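Long-range contacts in L-threonine 3-dehydrogenase (Clostridioides difficile, PDB 7OL1), which probably catalyses the NAD-dependent oxidation of L-threonine at its 3-hydroxyl: residues Met22-Ile27 with Glu48-Ala53; Arg56-Gly61 with Gly68-Leu73. All blocks are in the same frame, centred on the assembly; numbering follows the deposited sequence.

Contact 1 (Met22-Ile27 with Glu48-Ala53); sequences MKKILI and EQNVIA
Ile25 and Asn50 open a parallel strand pairing: Ile25 N donates to Asn50 O over 2.9 Å, with an N-H...O angle of 170°. The ladder then climbs by alternation, Ile52 N giving to Ile25 O at 3.0 Å and Ile27 N giving to Ile52 O, the latter donor tilted out of the carbonyl plane. Ile25 and Ile52 each spend both their N-H and their C=O on the facing strand, the alternation that defines a parallel ladder. Val51 CA also approaches Ile25 O in a CA-H...O contact.

At the strand entrance, two successive turns near +60° (chi3 and chi4 both 59°) fold the Lys24 chain back and bring NZ round to Asn50 OD1 at 3.2 Å, a weak hydrogen bond. The other end of that amide is held more firmly, ND2 bonding to Tyr46 O at the end of helix 33-46.

Packing follows the alternation of the sheet. On one face Ile25 and Val51 run alongside each other, CD1 to CG2 4.2 Å apart, and Val51 CG1 meets Ile27 CD1 at 3.9 Å; Tyr46, Thr39 and Leu42 of helix 33-46 cover the two isoleucines. On the other face Leu26, its CG anti to the backbone N (chi1 165°), extends CD1 obliquely to Ile52 CG2 at 3.8 Å.

This is the first beta-alpha-beta unit of a Rossmann-type fold. Its chemistry is divided: backbone bonds fix the register, aliphatic groups fill both faces, and the weak lysine-amide bond is confined to the partly exposed N-terminal end of the pair.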
ATOM      1  N   MET A  22     -18.181  22.912  -2.882  1.00 72.33           N
ATOM      2  CA  MET A  22     -19.140  21.780  -2.963  1.00 79.05           C
ATOM      3  C   MET A  22     -20.558  22.343  -3.199  1.00 82.78           C
ATOM      4  O   MET A  22     -20.901  23.303  -2.502  1.00 84.82           O
ATOM      5  CB  MET A  22     -19.166  20.996  -1.644  1.00 69.60           C
ATOM      6  CG  MET A  22     -17.993  20.086  -1.337  1.00 56.96           C
ATOM      7  SD  MET A  22     -17.939  19.930   0.472  1.00 61.78           S
ATOM      8  CE  MET A  22     -17.613  18.185   0.633  1.00 75.73           C
ATOM      9  N   LYS A  23     -21.358  21.755  -4.102  1.00 82.98           N
ATOM     10  CA  LYS A  23     -22.824  22.016  -4.246  1.00 80.37           C
ATOM     11  C   LYS A  23     -23.593  20.774  -3.778  1.00 75.58           C
ATOM     12  O   LYS A  23     -24.348  20.892  -2.793  1.00 67.22           O
ATOM     13  CB  LYS A  23     -23.218  22.327  -5.694  1.00 95.09           C
ATOM     14  CG  LYS A  23     -22.254  23.196  -6.499  1.00112.99           C
ATOM     15  CD  LYS A  23     -22.427  24.705  -6.295  1.00131.85           C
ATOM     16  CE  LYS A  23     -22.247  25.531  -7.561  1.00143.06           C
ATOM     17  NZ  LYS A  23     -20.868  25.467  -8.113  1.00148.97           N
ATOM     18  N   LYS A  24     -23.389  19.631  -4.454  1.00 66.21           N
ATOM     19  CA  LYS A  24     -24.141  18.367  -4.235  1.00 67.88           C
ATOM     20  C   LYS A  24     -23.173  17.243  -3.839  1.00 62.56           C
ATOM     21  O   LYS A  24     -22.331  16.818  -4.691  1.00 51.26           O
ATOM     22  CB  LYS A  24     -24.927  17.972  -5.495  1.00 80.72           C
ATOM     23  CG  LYS A  24     -25.762  19.081  -6.128  1.00 86.51           C
ATOM     24  CD  LYS A  24     -26.744  18.639  -7.219  1.00 93.73           C
ATOM     25  CE  LYS A  24     -27.777  17.623  -6.761  1.00 86.45           C
ATOM     26  NZ  LYS A  24     -28.606  18.111  -5.644  1.00 83.38           N
ATOM     27  N   ILE A  25     -23.378  16.708  -2.634  1.00 51.82           N
ATOM     28  CA  ILE A  25     -22.412  15.879  -1.866  1.00 55.36           C
ATOM     29  C   ILE A  25     -23.028  14.503  -1.557  1.00 54.96           C
ATOM     30  O   ILE A  25     -24.092  14.455  -0.888  1.00 60.95           O
ATOM     31  CB  ILE A  25     -22.047  16.630  -0.563  1.00 55.50           C
ATOM     32  CG1 ILE A  25     -21.629  18.074  -0.827  1.00 57.73           C
ATOM     33  CG2 ILE A  25     -20.997  15.895   0.251  1.00 51.87           C
ATOM     34  CD1 ILE A  25     -21.839  18.982   0.375  1.00 61.76           C
ATOM     35  N   LEU A  26     -22.348  13.423  -1.949  1.00 50.90           N
ATOM     36  CA  LEU A  26     -22.655  12.032  -1.509  1.00 51.64           C
ATOM     37  C   LEU A  26     -21.659  11.662  -0.413  1.00 50.47           C
ATOM     38  O   LEU A  26     -20.482  11.676  -0.684  1.00 59.63           O
ATOM     39  CB  LEU A  26     -22.547  11.089  -2.718  1.00 50.08           C
ATOM     40  CG  LEU A  26     -22.485   9.586  -2.437  1.00 49.80           C
ATOM     41  CD1 LEU A  26     -23.740   9.079  -1.755  1.00 49.19           C
ATOM     42  CD2 LEU A  26     -22.250   8.796  -3.720  1.00 52.30           C
ATOM     43  N   ILE A  27     -22.140  11.319   0.770  1.00 51.51           N
ATOM     44  CA  ILE A  27     -21.344  10.722   1.873  1.00 50.23           C
ATOM     45  C   ILE A  27     -21.600   9.214   1.947  1.00 52.62           C
ATOM     46  O   ILE A  27     -22.712   8.845   2.354  1.00 59.94           O
ATOM     47  CB  ILE A  27     -21.725  11.380   3.210  1.00 50.54           C
ATOM     48  CG1 ILE A  27     -21.694  12.907   3.122  1.00 51.44           C
ATOM     49  CG2 ILE A  27     -20.828  10.846   4.317  1.00 49.42           C
ATOM     50  CD1 ILE A  27     -22.319  13.569   4.319  1.00 54.06           C
ATOM     51  N   GLU A  48     -30.377  20.672   3.082  1.00 75.47           N
ATOM     52  CA  GLU A  48     -30.931  19.326   3.408  1.00 80.78           C
ATOM     53  C   GLU A  48     -31.094  18.481   2.124  1.00 75.98           C
ATOM     54  O   GLU A  48     -30.969  17.222   2.203  1.00 72.23           O
ATOM     55  CB  GLU A  48     -32.248  19.505   4.176  1.00 86.97           C
ATOM     56  CG  GLU A  48     -32.099  19.502   5.696  1.00 90.25           C
ATOM     57  CD  GLU A  48     -32.717  18.285   6.370  1.00 99.32           C
ATOM     58  OE1 GLU A  48     -33.566  17.623   5.726  1.00107.86           O
ATOM     59  OE2 GLU A  48     -32.357  17.992   7.531  1.00 88.08           O
ATOM     60  N   GLN A  49     -31.273  19.159   0.983  1.00 69.05           N
ATOM     61  CA  GLN A  49     -31.696  18.588  -0.322  1.00 80.47           C
ATOM     62  C   GLN A  49     -30.482  18.370  -1.237  1.00 74.14           C
ATOM     63  O   GLN A  49     -30.672  17.838  -2.352  1.00 70.60           O
ATOM     64  CB  GLN A  49     -32.725  19.537  -0.958  1.00 85.95           C
ATOM     65  CG  GLN A  49     -34.057  18.880  -1.342  1.00 86.64           C
ATOM     66  CD  GLN A  49     -34.575  17.807  -0.397  1.00 88.12           C
ATOM     67  OE1 GLN A  49     -34.742  18.003   0.817  1.00 63.41           O
ATOM     68  NE2 GLN A  49     -34.874  16.645  -0.964  1.00 85.03           N
ATOM     69  N   ASN A  50     -29.288  18.755  -0.786  1.00 72.52           N
ATOM     70  CA  ASN A  50     -28.024  18.662  -1.568  1.00 70.66           C
ATOM     71  C   ASN A  50     -27.011  17.696  -0.932  1.00 68.35           C
ATOM     72  O   ASN A  50     -25.918  17.502  -1.518  1.00 65.15           O
ATOM     73  CB  ASN A  50     -27.387  20.035  -1.681  1.00 72.04           C
ATOM     74  CG  ASN A  50     -28.246  20.955  -2.503  1.00 68.25           C
ATOM     75  OD1 ASN A  50     -28.723  20.578  -3.561  1.00 76.51           O
ATOM     76  ND2 ASN A  50     -28.436  22.162  -2.025  1.00 72.02           N
ATOM     77  N   VAL A  51     -27.360  17.125   0.219  1.00 62.69           N
ATOM     78  CA  VAL A  51     -26.535  16.141   0.961  1.00 61.99           C
ATOM     79  C   VAL A  51     -27.303  14.823   1.011  1.00 62.85           C
ATOM     80  O   VAL A  51     -28.373  14.742   1.739  1.00 68.43           O
ATOM     81  CB  VAL A  51     -26.197  16.665   2.365  1.00 60.27           C
ATOM     82  CG1 VAL A  51     -25.448  15.641   3.199  1.00 62.12           C
ATOM     83  CG2 VAL A  51     -25.404  17.940   2.257  1.00 62.81           C
ATOM     84  N   ILE A  52     -26.744  13.856   0.284  1.00 55.47           N
ATOM     85  CA  ILE A  52     -27.157  12.427   0.241  1.00 54.74           C
ATOM     86  C   ILE A  52     -26.284  11.627   1.206  1.00 53.16           C
ATOM     87  O   ILE A  52     -25.138  11.288   0.831  1.00 53.92           O
ATOM     88  CB  ILE A  52     -27.016  11.889  -1.188  1.00 55.16           C
ATOM     89  CG1 ILE A  52     -27.910  12.658  -2.153  1.00 60.37           C
ATOM     90  CG2 ILE A  52     -27.304  10.412  -1.220  1.00 57.56           C
ATOM     91  CD1 ILE A  52     -27.167  13.707  -2.892  1.00 64.93           C
ATOM     92  N   ALA A  53     -26.814  11.313   2.381  1.00 45.35           N
ATOM     93  CA  ALA A  53     -26.201  10.353   3.319  1.00 49.91           C
ATOM     94  C   ALA A  53     -26.493   8.938   2.842  1.00 51.28           C
ATOM     95  O   ALA A  53     -27.612   8.724   2.445  1.00 60.59           O
ATOM     96  CB  ALA A  53     -26.751  10.555   4.695  1.00 48.68           C
TER

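Contact 2 (Arg56-Gly61 with Gly68-Leu73); sequences RRVKEG and GIFEIL
Val58 and Phe70 meet in the closest apolar side-chain contact between the loop 56-61 and strand 69-72. Val58 CG1 comes obliquely to the ring at CE2, 3.8 Å away, and lies 4.3 Å from Ile72 CD1, so one methyl serves two partners. CB of Phe70 points toward the loop, and with CG anti to the residue's own nitrogen (chi1 180°) CE2 is placed beside Val58 CG1.

Contacts between side chain and backbone come from Ile72, whose two methyl ends are divided along the loop: CG2 rests against Arg56 O at 3.6 Å, while CD1 reaches Val58 N at 4.0 Å.

Polar interactions are slight. Arg56 N stands 3.2 Å from Leu73 O, but at an angle too poor for a hydrogen bond; Arg56 CA makes a CA-H...O contact with the same oxygen. The extended Arg56 chain has a long, weak ion pair with Asp74.

The contact lies at the surface, where the loop leaving strand 51-55 passes back beside strand 69-72. Leu73, the residue after that strand, bonds through its backbone to Ser55 of strand 51-55, and its side chain turns away from the loop to pack on Arg80, Phe81 and Ile84 of helix 78-87.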
ATOM      1  N   ARG A  56     -24.515   1.001   4.538  1.00 64.38           N
ATOM      2  CA  ARG A  56     -24.823  -0.426   4.268  1.00 69.80           C
ATOM      3  C   ARG A  56     -26.180  -0.757   4.907  1.00 70.21           C
ATOM      4  O   ARG A  56     -26.960  -1.519   4.281  1.00 70.14           O
ATOM      5  CB  ARG A  56     -23.691  -1.309   4.814  1.00 82.92           C
ATOM      6  CG  ARG A  56     -23.749  -2.765   4.375  1.00113.94           C
ATOM      7  CD  ARG A  56     -23.045  -3.719   5.342  1.00137.33           C
ATOM      8  NE  ARG A  56     -23.465  -5.121   5.224  1.00145.54           N
ATOM      9  CZ  ARG A  56     -23.119  -5.958   4.234  1.00142.58           C
ATOM     10  NH1 ARG A  56     -22.344  -5.550   3.240  1.00143.72           N
ATOM     11  NH2 ARG A  56     -23.552  -7.209   4.240  1.00135.20           N
ATOM     12  N   ARG A  57     -26.450  -0.208   6.095  1.00 69.63           N
ATOM     13  CA  ARG A  57     -27.573  -0.609   6.987  1.00 80.64           C
ATOM     14  C   ARG A  57     -27.971   0.620   7.797  1.00 85.01           C
ATOM     15  O   ARG A  57     -27.040   1.302   8.276  1.00 89.57           O
ATOM     16  CB  ARG A  57     -27.187  -1.725   7.974  1.00 87.54           C
ATOM     17  CG  ARG A  57     -26.884  -3.095   7.367  1.00108.40           C
ATOM     18  CD  ARG A  57     -26.019  -4.049   8.205  1.00113.63           C
ATOM     19  NE  ARG A  57     -26.453  -4.137   9.603  1.00133.04           N
ATOM     20  CZ  ARG A  57     -25.821  -3.622  10.676  1.00136.76           C
ATOM     21  NH1 ARG A  57     -24.669  -2.971  10.570  1.00132.57           N
ATOM     22  NH2 ARG A  57     -26.354  -3.772  11.878  1.00119.54           N
ATOM     23  N   VAL A  58     -29.286   0.872   7.902  1.00 97.86           N
ATOM     24  CA  VAL A  58     -29.990   1.814   8.838  1.00 93.88           C
ATOM     25  C   VAL A  58     -29.640   1.494  10.297  1.00 95.92           C
ATOM     26  O   VAL A  58     -29.319   0.324  10.593  1.00 87.59           O
ATOM     27  CB  VAL A  58     -31.521   1.741   8.657  1.00103.99           C
ATOM     28  CG1 VAL A  58     -32.017   2.693   7.573  1.00104.80           C
ATOM     29  CG2 VAL A  58     -32.010   0.310   8.407  1.00102.73           C
ATOM     30  N   LYS A  59     -29.715   2.498  11.179  1.00108.58           N
ATOM     31  CA  LYS A  59     -29.494   2.338  12.643  1.00119.13           C
ATOM     32  C   LYS A  59     -30.653   3.021  13.365  1.00136.58           C
ATOM     33  O   LYS A  59     -30.736   4.269  13.304  1.00138.57           O
ATOM     34  CB  LYS A  59     -28.110   2.840  13.066  1.00121.00           C
ATOM     35  CG  LYS A  59     -27.030   1.760  13.037  1.00135.58           C
ATOM     36  CD  LYS A  59     -25.599   2.253  12.820  1.00140.77           C
ATOM     37  CE  LYS A  59     -24.810   1.372  11.865  1.00138.49           C
ATOM     38  NZ  LYS A  59     -23.510   1.980  11.489  1.00137.01           N
ATOM     39  N   GLU A  60     -31.512   2.183  13.963  1.00148.02           N
ATOM     40  CA  GLU A  60     -32.800   2.498  14.642  1.00159.69           C
ATOM     41  C   GLU A  60     -33.097   4.004  14.596  1.00157.41           C
ATOM     42  O   GLU A  60     -33.874   4.433  13.705  1.00127.98           O
ATOM     43  CB  GLU A  60     -32.745   1.961  16.078  1.00162.79           C
ATOM     44  CG  GLU A  60     -32.763   0.439  16.164  1.00164.90           C
ATOM     45  CD  GLU A  60     -31.736  -0.206  17.088  1.00156.32           C
ATOM     46  OE1 GLU A  60     -30.904   0.519  17.658  1.00139.99           O
ATOM     47  OE2 GLU A  60     -31.766  -1.444  17.228  1.00146.93           O
ATOM     48  N   GLY A  61     -32.492   4.766  15.518  1.00144.74           N
ATOM     49  CA  GLY A  61     -32.786   6.189  15.767  1.00134.37           C
ATOM     50  C   GLY A  61     -31.526   7.030  15.721  1.00134.14           C
ATOM     51  O   GLY A  61     -31.310   7.842  16.636  1.00125.39           O
ATOM     52  N   GLY A  68     -33.504  13.863   6.418  1.00 75.51           N
ATOM     53  CA  GLY A  68     -33.267  14.341   5.035  1.00 69.97           C
ATOM     54  C   GLY A  68     -33.244  13.238   3.986  1.00 69.00           C
ATOM     55  O   GLY A  68     -34.076  12.312   4.088  1.00 77.00           O
ATOM     56  N   ILE A  69     -32.338  13.342   2.999  1.00 60.04           N
ATOM     57  CA  ILE A  69     -32.094  12.282   1.972  1.00 57.96           C
ATOM     58  C   ILE A  69     -31.142  11.221   2.522  1.00 56.74           C
ATOM     59  O   ILE A  69     -30.061  11.597   2.982  1.00 65.70           O
ATOM     60  CB  ILE A  69     -31.528  12.863   0.673  1.00 54.11           C
ATOM     61  CG1 ILE A  69     -32.304  14.102   0.218  1.00 55.64           C
ATOM     62  CG2 ILE A  69     -31.471  11.780  -0.401  1.00 55.05           C
ATOM     63  CD1 ILE A  69     -31.880  14.663  -1.163  1.00 60.54           C
ATOM     64  N   PHE A  70     -31.526   9.949   2.413  1.00 59.24           N
ATOM     65  CA  PHE A  70     -30.755   8.759   2.860  1.00 58.25           C
ATOM     66  C   PHE A  70     -30.976   7.601   1.892  1.00 57.31           C
ATOM     67  O   PHE A  70     -32.103   7.343   1.508  1.00 76.05           O
ATOM     68  CB  PHE A  70     -31.170   8.271   4.241  1.00 55.47           C
ATOM     69  CG  PHE A  70     -30.399   7.067   4.708  1.00 69.40           C
ATOM     70  CD1 PHE A  70     -29.184   7.216   5.357  1.00 74.02           C
ATOM     71  CD2 PHE A  70     -30.874   5.781   4.499  1.00 77.94           C
ATOM     72  CE1 PHE A  70     -28.471   6.108   5.791  1.00 76.11           C
ATOM     73  CE2 PHE A  70     -30.163   4.673   4.939  1.00 77.55           C
ATOM     74  CZ  PHE A  70     -28.958   4.839   5.581  1.00 76.22           C
ATOM     75  N   GLU A  71     -29.908   6.885   1.579  1.00 58.39           N
ATOM     76  CA  GLU A  71     -29.869   5.806   0.574  1.00 54.58           C
ATOM     77  C   GLU A  71     -29.023   4.650   1.104  1.00 55.23           C
ATOM     78  O   GLU A  71     -27.863   4.850   1.402  1.00 63.02           O
ATOM     79  CB  GLU A  71     -29.286   6.376  -0.708  1.00 54.87           C
ATOM     80  CG  GLU A  71     -30.219   7.375  -1.363  1.00 60.15           C
ATOM     81  CD  GLU A  71     -31.246   6.780  -2.315  1.00 61.85           C
ATOM     82  OE1 GLU A  71     -31.589   7.492  -3.274  1.00 59.23           O
ATOM     83  OE2 GLU A  71     -31.676   5.601  -2.113  1.00 57.93           O
ATOM     84  N   ILE A  72     -29.609   3.479   1.233  1.00 52.19           N
ATOM     85  CA  ILE A  72     -28.846   2.215   1.388  1.00 50.59           C
ATOM     86  C   ILE A  72     -27.891   2.078   0.209  1.00 49.68           C
ATOM     87  O   ILE A  72     -28.355   2.102  -0.977  1.00 56.76           O
ATOM     88  CB  ILE A  72     -29.773   0.994   1.471  1.00 51.20           C
ATOM     89  CG1 ILE A  72     -30.807   1.123   2.594  1.00 55.61           C
ATOM     90  CG2 ILE A  72     -28.940  -0.269   1.588  1.00 51.14           C
ATOM     91  CD1 ILE A  72     -30.212   1.174   3.983  1.00 62.73           C
ATOM     92  N   LEU A  73     -26.618   1.860   0.550  1.00 50.85           N
ATOM     93  CA  LEU A  73     -25.494   1.669  -0.405  1.00 51.15           C
ATOM     94  C   LEU A  73     -24.443   0.748   0.210  1.00 52.57           C
ATOM     95  O   LEU A  73     -24.035   0.961   1.377  1.00 62.51           O
ATOM     96  CB  LEU A  73     -24.897   3.023  -0.770  1.00 46.14           C
ATOM     97  CG  LEU A  73     -23.736   2.983  -1.746  1.00 49.00           C
ATOM     98  CD1 LEU A  73     -24.016   2.120  -2.960  1.00 54.59           C
ATOM     99  CD2 LEU A  73     -23.432   4.391  -2.182  1.00 53.39           C
TER

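How the contacts relate
Contact 1 closes before contact 2 opens along the chain, and their centres lie 14 Å apart on the same side of the chain's centre. Strand 51-55 links them: it pairs with strand 25-28 on one flank and with strand 69-72 on the other, all three parallel in one sheet. A probable hydrogen bond from Glu71 N to Ala53 O, 3.1 Å long, joins the contacts directly, and Gln49 packs against Ile69 nearby. Helix 33-46 makes the first crossover, whereas the second connection is a loop. Together they build one side of the Rossmann-type sheet, the half whose C-terminal strand ends in this family generally hold the adenosine part of NAD, which is absent from this apoenzyme.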